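Local coordinates for sugar ABC transporter substrate-binding protein, BlMnBP1 (Bifidobacterium animalis subsp. lactis ATCC 27673, PDB 6I5R) that binds mannobiose as the solute-binding component of an ABC transporter for manno-oligosaccharides, probably delivering the sugar to the membrane-spanning subunits for uptake, at residues Lys34-Thr39 / Ser330-Glu335; Asn193-Trp198 / Ser261-Glu266. One frame throughout, in Å; residues are numbered along the deposited sequence.

Contact 1. Residues Lys34-Thr39 / Ser330-Glu335; sequences KDIKTT and SKEKQE
Ile36 and Thr38 pack on Glu332, Lys333 and Glu335 in a surface contact of a periplasmic-binding-protein fold, where the entry to strand 38-44 lies over the first turn of helix 331-346. No direct hydrogen bond joins the two segments; van der Waals contacts of Ile36 methyls with two glutamates, and of Thr38 OG1 and Thr39 O with the lysine methylenes, make up most of the interface. Ile36 and Glu332 run alongside each other with opposite headings. The glutamate CG is anti to the backbone N (chi1 -173°) and meets Ile36 CG2 at 3.3 Å, a tight contact. The extended chain then carries the carboxylate past this methyl, OE2 ending 3.5 Å from Lys37 O; both atoms are acceptors, and no bond forms. An alanine in place of Glu332 would probably open a gap beside Ile36 CG2 and leave Ile36 less firmly held against the helix. The other end of the isoleucine, CD1, lies 3.8 Å from Glu335 CD, and Glu335 also touches Ile22. Further along, Thr38 belongs to the sheet through backbone bonds with Asn72 and Thr74, and its side chain is turned to the helix. Thr38 OG1 is anti to its own N (chi1 -175°) and lies over the Lys333 chain, 3.5 Å from Lys333 CE. The lysine continues extended past the threonine to a water, which accepts from NZ and gives at most a weak bond to Thr39 O. Ser330 fixes the start of the helix as its N-cap, OG accepting from Lys333 N at 3.2 Å with an N-H...O angle of 164°.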
loop_
_atom_site.group_PDB
_atom_site.type_symbol
_atom_site.label_atom_id
_atom_site.label_comp_id
_atom_site.label_asym_id
_atom_site.label_seq_id
_atom_site.Cartn_x
_atom_site.Cartn_y
_atom_site.Cartn_z
ATOM N N LYS A 34 -22.195 -8.615 23.029
ATOM C CA LYS A 34 -22.382 -10.081 23.059
ATOM C C LYS A 34 -23.830 -10.535 22.770
ATOM O O LYS A 34 -24.070 -11.725 22.490
ATOM C CB LYS A 34 -21.964 -10.647 24.398
ATOM C CG LYS A 34 -22.943 -9.938 25.407
ATOM C CD LYS A 34 -22.427 -9.998 26.871
ATOM C CE LYS A 34 -23.470 -9.224 27.694
ATOM N NZ LYS A 34 -23.208 -7.782 27.418
ATOM N N ASP A 35 -24.804 -9.628 22.924
ATOM C CA ASP A 35 -26.213 -9.885 22.682
ATOM C C ASP A 35 -26.588 -9.700 21.221
ATOM O O ASP A 35 -27.733 -9.951 20.849
ATOM C CB ASP A 35 -27.051 -8.946 23.563
ATOM C CG ASP A 35 -26.628 -7.447 23.448
ATOM O OD1 ASP A 35 -25.470 -7.093 23.023
ATOM O OD2 ASP A 35 -27.480 -6.597 23.850
ATOM N N ILE A 36 -25.660 -9.267 20.385
ATOM C CA ILE A 36 -26.027 -8.948 19.019
ATOM C C ILE A 36 -26.170 -10.234 18.235
ATOM O O ILE A 36 -25.329 -11.143 18.346
ATOM C CB ILE A 36 -24.991 -8.015 18.367
ATOM C CG1 ILE A 36 -24.886 -6.714 19.155
ATOM C CG2 ILE A 36 -25.405 -7.700 16.936
ATOM C CD1 ILE A 36 -23.701 -5.848 18.705
ATOM N N LYS A 37 -27.213 -10.288 17.413
ATOM C CA LYS A 37 -27.426 -11.349 16.429
ATOM C C LYS A 37 -27.624 -10.677 15.079
ATOM O O LYS A 37 -28.679 -10.082 14.823
ATOM C CB LYS A 37 -28.643 -12.200 16.791
ATOM C CG LYS A 37 -28.619 -12.764 18.223
ATOM C CD LYS A 37 -29.968 -13.315 18.671
ATOM C CE LYS A 37 -29.885 -13.922 20.078
ATOM N NZ LYS A 37 -28.744 -13.388 20.912
ATOM N N THR A 38 -26.611 -10.741 14.218
ATOM C CA THR A 38 -26.734 -10.117 12.908
ATOM C C THR A 38 -25.681 -10.700 11.974
ATOM O O THR A 38 -24.824 -11.507 12.365
ATOM C CB THR A 38 -26.603 -8.599 13.011
ATOM O OG1 THR A 38 -26.849 -7.988 11.746
ATOM C CG2 THR A 38 -25.204 -8.212 13.446
ATOM N N THR A 39 -25.752 -10.245 10.730
ATOM C CA THR A 39 -24.807 -10.603 9.693
ATOM C C THR A 39 -24.248 -9.338 9.070
ATOM O O THR A 39 -24.993 -8.406 8.763
ATOM C CB THR A 39 -25.486 -11.444 8.628
ATOM O OG1 THR A 39 -25.977 -12.651 9.214
ATOM C CG2 THR A 39 -24.510 -11.782 7.546
ATOM N N SER A 330 -27.508 -0.120 9.947
ATOM C CA SER A 330 -28.200 0.005 11.233
ATOM C C SER A 330 -27.197 0.141 12.371
ATOM O O SER A 330 -26.019 -0.199 12.229
ATOM C CB SER A 330 -29.081 -1.223 11.474
ATOM O OG SER A 330 -28.301 -2.378 11.763
ATOM N N LYS A 331 -27.675 0.647 13.525
ATOM C CA LYS A 331 -26.779 0.760 14.674
ATOM C C LYS A 331 -26.224 -0.615 15.055
ATOM O O LYS A 331 -25.031 -0.742 15.373
ATOM C CB LYS A 331 -27.467 1.418 15.881
ATOM C CG LYS A 331 -28.642 0.653 16.484
ATOM C CD LYS A 331 -28.907 0.991 17.970
ATOM C CE LYS A 331 -30.423 0.976 18.301
ATOM N NZ LYS A 331 -31.266 -0.099 17.628
ATOM N N GLU A 332 -27.047 -1.662 14.950
ATOM C CA GLU A 332 -26.597 -3.002 15.303
ATOM C C GLU A 332 -25.434 -3.425 14.418
ATOM O O GLU A 332 -24.409 -3.901 14.915
ATOM C CB GLU A 332 -27.767 -3.996 15.197
ATOM C CG GLU A 332 -27.472 -5.412 15.695
ATOM C CD GLU A 332 -28.721 -6.313 15.736
ATOM O OE1 GLU A 332 -29.604 -6.189 14.827
ATOM O OE2 GLU A 332 -28.848 -7.145 16.703
ATOM N N LYS A 333 -25.567 -3.226 13.097
ATOM C CA LYS A 333 -24.514 -3.656 12.179
ATOM C C LYS A 333 -23.288 -2.762 12.274
ATOM O O LYS A 333 -22.165 -3.235 12.088
ATOM C CB LYS A 333 -25.033 -3.693 10.740
ATOM C CG LYS A 333 -26.127 -4.742 10.566
ATOM C CD LYS A 333 -26.527 -4.919 9.098
ATOM C CE LYS A 333 -27.630 -5.972 8.966
ATOM N NZ LYS A 333 -27.751 -6.409 7.568
ATOM N N GLN A 334 -23.480 -1.473 12.542
ATOM C CA GLN A 334 -22.333 -0.619 12.816
ATOM C C GLN A 334 -21.525 -1.140 13.998
ATOM O O GLN A 334 -20.290 -1.193 13.950
ATOM C CB GLN A 334 -22.792 0.813 13.079
ATOM C CG GLN A 334 -23.302 1.548 11.868
ATOM C CD GLN A 334 -23.493 3.009 12.134
ATOM O OE1 GLN A 334 -23.128 3.484 13.178
ATOM N NE2 GLN A 334 -24.043 3.744 11.167
ATOM N N GLU A 335 -22.199 -1.536 15.070
ATOM C CA GLU A 335 -21.482 -2.008 16.245
ATOM C C GLU A 335 -20.878 -3.384 15.998
ATOM O O GLU A 335 -19.710 -3.631 16.337
ATOM C CB GLU A 335 -22.426 -2.036 17.452
ATOM C CG GLU A 335 -21.695 -2.270 18.757
ATOM C CD GLU A 335 -22.629 -2.452 19.934
ATOM O OE1 GLU A 335 -23.793 -1.972 19.859
ATOM O OE2 GLU A 335 -22.173 -3.051 20.935
HETATM O O HOH W 1 -25.327 -6.616 5.777
#

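Contact 2. Residues Asn193-Trp198 / Ser261-Glu266. With ZN (zinc ion), chain G; ZN (zinc ion), chain L; BMA (beta-D-mannopyranose), chain B; BMA (beta-D-mannopyranose), chain C.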
loop_
_atom_site.group_PDB
_atom_site.type_symbol
_atom_site.label_atom_id
_atom_site.label_comp_id
_atom_site.label_asym_id
_atom_site.label_seq_id
_atom_site.Cartn_x
_atom_site.Cartn_y
_atom_site.Cartn_z
ATOM N N ASN A 193 4.599 -6.281 -13.822
ATOM C CA ASN A 193 3.171 -6.525 -13.588
ATOM C C ASN A 193 2.345 -5.368 -14.137
ATOM O O ASN A 193 1.368 -4.927 -13.536
ATOM C CB ASN A 193 2.872 -6.765 -12.111
ATOM C CG ASN A 193 2.971 -8.239 -11.742
ATOM O OD1 ASN A 193 2.310 -9.067 -12.354
ATOM N ND2 ASN A 193 3.823 -8.569 -10.768
ATOM N N PHE A 194 2.742 -4.913 -15.321
ATOM C CA PHE A 194 2.061 -3.830 -16.018
ATOM C C PHE A 194 0.545 -4.009 -16.007
ATOM O O PHE A 194 -0.199 -3.038 -15.857
ATOM C CB PHE A 194 2.608 -3.779 -17.460
ATOM C CG PHE A 194 1.904 -2.826 -18.365
ATOM C CD1 PHE A 194 0.759 -3.222 -19.064
ATOM C CD2 PHE A 194 2.401 -1.552 -18.573
ATOM C CE1 PHE A 194 0.119 -2.342 -19.915
ATOM C CE2 PHE A 194 1.760 -0.673 -19.425
ATOM C CZ PHE A 194 0.608 -1.084 -20.097
ATOM N N VAL A 195 0.065 -5.247 -16.141
ATOM C CA VAL A 195 -1.362 -5.413 -16.395
ATOM C C VAL A 195 -2.185 -5.079 -15.153
ATOM O O VAL A 195 -3.349 -4.689 -15.267
ATOM C CB VAL A 195 -1.674 -6.833 -16.914
ATOM C CG1 VAL A 195 -3.159 -7.221 -16.722
ATOM C CG2 VAL A 195 -1.303 -6.944 -18.389
ATOM N N GLU A 196 -1.618 -5.234 -13.962
ATOM C CA GLU A 196 -2.319 -4.900 -12.727
ATOM C C GLU A 196 -2.174 -3.404 -12.462
ATOM O O GLU A 196 -1.078 -2.908 -12.169
ATOM C CB GLU A 196 -1.777 -5.713 -11.557
ATOM C CG GLU A 196 -1.923 -7.201 -11.679
ATOM C CD GLU A 196 -3.372 -7.675 -11.760
ATOM O OE1 GLU A 196 -4.221 -7.273 -10.938
ATOM O OE2 GLU A 196 -3.656 -8.478 -12.659
ATOM N N ASP A 197 -3.274 -2.677 -12.549
ATOM C CA ASP A 197 -3.218 -1.253 -12.280
ATOM C C ASP A 197 -2.599 -0.965 -10.913
ATOM O O ASP A 197 -1.804 -0.023 -10.772
ATOM C CB ASP A 197 -4.618 -0.633 -12.389
ATOM C CG ASP A 197 -5.062 -0.495 -13.827
ATOM O OD1 ASP A 197 -4.650 -1.348 -14.634
ATOM O OD2 ASP A 197 -5.776 0.488 -14.156
ATOM N N TRP A 198 -2.954 -1.761 -9.893
ATOM C CA TRP A 198 -2.496 -1.465 -8.547
ATOM C C TRP A 198 -0.994 -1.723 -8.444
ATOM O O TRP A 198 -0.307 -1.051 -7.674
ATOM C CB TRP A 198 -3.248 -2.295 -7.509
ATOM C CG TRP A 198 -3.132 -3.739 -7.757
ATOM C CD1 TRP A 198 -4.022 -4.526 -8.422
ATOM C CD2 TRP A 198 -2.045 -4.590 -7.375
ATOM N NE1 TRP A 198 -3.548 -5.813 -8.470
ATOM C CE2 TRP A 198 -2.329 -5.871 -7.850
ATOM C CE3 TRP A 198 -0.846 -4.382 -6.686
ATOM C CZ2 TRP A 198 -1.470 -6.951 -7.643
ATOM C CZ3 TRP A 198 -0.008 -5.443 -6.489
ATOM C CH2 TRP A 198 -0.315 -6.709 -6.973
ATOM N N SER A 261 2.405 -6.101 -22.046
ATOM C CA SER A 261 0.953 -6.082 -22.191
ATOM C C SER A 261 0.315 -7.389 -21.750
ATOM O O SER A 261 -0.914 -7.455 -21.627
ATOM C CB SER A 261 0.558 -5.776 -23.642
ATOM O OG SER A 261 0.814 -6.895 -24.466
ATOM N N THR A 262 1.108 -8.413 -21.466
ATOM C CA THR A 262 0.557 -9.700 -21.098
ATOM C C THR A 262 1.172 -10.242 -19.810
ATOM O O THR A 262 1.186 -11.451 -19.594
ATOM C CB THR A 262 0.734 -10.706 -22.240
ATOM O OG1 THR A 262 2.123 -10.995 -22.419
ATOM C CG2 THR A 262 0.190 -10.171 -23.535
ATOM N N THR A 263 1.654 -9.372 -18.922
ATOM C CA THR A 263 2.106 -9.871 -17.632
ATOM C C THR A 263 0.960 -10.533 -16.878
ATOM O O THR A 263 -0.224 -10.254 -17.112
ATOM C CB THR A 263 2.679 -8.754 -16.761
ATOM O OG1 THR A 263 1.689 -7.766 -16.487
ATOM C CG2 THR A 263 3.877 -8.134 -17.453
ATOM N N ASP A 264 1.321 -11.389 -15.924
ATOM C CA ASP A 264 0.318 -12.075 -15.120
ATOM C C ASP A 264 0.737 -12.146 -13.658
ATOM O O ASP A 264 1.735 -12.784 -13.313
ATOM C CB ASP A 264 0.050 -13.473 -15.664
ATOM C CG ASP A 264 -0.981 -14.199 -14.851
ATOM O OD1 ASP A 264 -2.169 -13.782 -14.883
ATOM O OD2 ASP A 264 -0.598 -15.146 -14.141
ATOM N N TRP A 265 -0.089 -11.547 -12.800
ATOM C CA TRP A 265 0.249 -11.381 -11.392
ATOM C C TRP A 265 0.392 -12.717 -10.673
ATOM O O TRP A 265 1.397 -12.957 -9.989
ATOM C CB TRP A 265 -0.821 -10.513 -10.731
ATOM C CG TRP A 265 -0.810 -10.563 -9.259
ATOM C CD1 TRP A 265 -1.829 -10.967 -8.472
ATOM C CD2 TRP A 265 0.282 -10.242 -8.375
ATOM N NE1 TRP A 265 -1.473 -10.891 -7.155
ATOM C CE2 TRP A 265 -0.183 -10.438 -7.064
ATOM C CE3 TRP A 265 1.593 -9.784 -8.566
ATOM C CZ2 TRP A 265 0.614 -10.210 -5.929
ATOM C CZ3 TRP A 265 2.395 -9.542 -7.420
ATOM C CH2 TRP A 265 1.894 -9.764 -6.126
ATOM N N GLU A 266 -0.593 -13.604 -10.822
ATOM C CA GLU A 266 -0.625 -14.816 -10.012
ATOM C C GLU A 266 0.529 -15.736 -10.347
ATOM O O GLU A 266 1.123 -16.336 -9.450
ATOM C CB GLU A 266 -1.948 -15.548 -10.205
ATOM C CG GLU A 266 -3.122 -14.838 -9.566
ATOM C CD GLU A 266 -3.031 -14.781 -8.052
ATOM O OE1 GLU A 266 -2.142 -15.432 -7.478
ATOM O OE2 GLU A 266 -3.871 -14.117 -7.418
HETATM ZN ZN ZN G . -5.732 -1.809 -16.418
HETATM ZN ZN ZN L . -6.413 -7.272 -11.278
HETATM C C1 BMA B . -4.534 -11.638 -4.756
HETATM C C2 BMA B . -3.526 -11.235 -3.650
HETATM C C3 BMA B . -3.688 -9.752 -3.339
HETATM C C4 BMA B . -3.775 -8.934 -4.602
HETATM C C5 BMA B . -4.809 -9.519 -5.573
HETATM C C6 BMA B . -4.937 -8.696 -6.831
HETATM O O1 BMA B . -4.177 -12.948 -5.055
HETATM O O2 BMA B . -2.182 -11.404 -4.203
HETATM O O3 BMA B . -2.660 -9.279 -2.539
HETATM O O4 BMA B . -4.157 -7.592 -4.294
HETATM O O5 BMA B . -4.433 -10.852 -5.883
HETATM O O6 BMA B . -6.175 -9.093 -7.431
HETATM C C1 BMA C . -3.190 -6.701 -3.807
HETATM C C2 BMA C . -3.703 -5.316 -4.306
HETATM C C3 BMA C . -2.833 -4.254 -3.710
HETATM C C4 BMA C . -2.644 -4.457 -2.211
HETATM C C5 BMA C . -2.117 -5.861 -1.911
HETATM C C6 BMA C . -1.995 -6.111 -0.420
HETATM O O2 BMA C . -5.004 -5.034 -3.795
HETATM O O3 BMA C . -3.341 -2.935 -3.935
HETATM O O4 BMA C . -1.699 -3.517 -1.768
HETATM O O5 BMA C . -3.064 -6.804 -2.439
HETATM O O6 BMA C . -3.289 -6.072 0.205
HETATM O O HOH W 2 0.376 -8.330 -14.124
HETATM O O HOH W 3 -4.191 -3.039 -17.008
HETATM O O HOH W 4 -1.980 -9.906 -14.083
HETATM O O HOH W 5 -6.169 -8.133 -13.638
HETATM O O HOH W 6 -5.094 -0.024 -17.325
HETATM O O HOH W 7 -6.790 -8.442 -10.132
HETATM O O HOH W 8 -6.664 -5.986 -10.042
#
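The type I turn from Asn193 to Glu196 lies against the loop before helix 265-273, closest at Asn193 and Thr263, whose CA atoms are 5.4 Å apart. Thr263 OG1 accepts from Val195 N at 3.0 Å and nearly straight (163°), while a water links this hydroxyl to Asn193 OD1. The amide ND2 of Asn193 sits at the edge of the Trp265 ring, 3.4 Å from CE3. Trp198 and Trp265 form a T-shaped pair, planes at 89°: Trp198 CH2 stands over the centre of the Trp265 ring. One face of Trp198 carries the non-reducing mannose, whose C2 lies 3.6 Å above the ring; Glu196 CB lies against the opposite face, toward the rim. Trp198 NE1 donates to the anti lone pair of Glu196 OE1, an oxygen that also binds a zinc ion at 2.2 Å. Trp265 NE1 reaches O2 of the other, reducing-end mannose at 3.1 Å, and Glu266 OE2 accepts from O1 of that sugar at 2.7 Å. The two indoles thus line the mannobiose pocket, Trp198 by a face and Trp265 by its N-H edge. Leu282 of strand 277-283 touches both indoles, and from within the turn Phe194 packs on Val415 and Val416 of helix 409-420.

In the fold
Along the chain the segments run 34-39, 193-198, 261-266, 330-335, so both halves of contact 2 fall between those of contact 1. The two do not touch: their centres are 39 Å apart and their nearest atoms about 26 Å. Contact 1 lies toward the outside of the part built on strands 38-44 and 73-79, contact 2 beside strand 277-283, consistent with the two lobes of a solute-binding protein. The long strands 139-155 and 314-325 connect these regions of the sheet. Strand 38-44 leads from contact 1 to Asn45, which hydrogen-bonds the sugar also held by contact 2, consistent with a ligand bound between the two lobes.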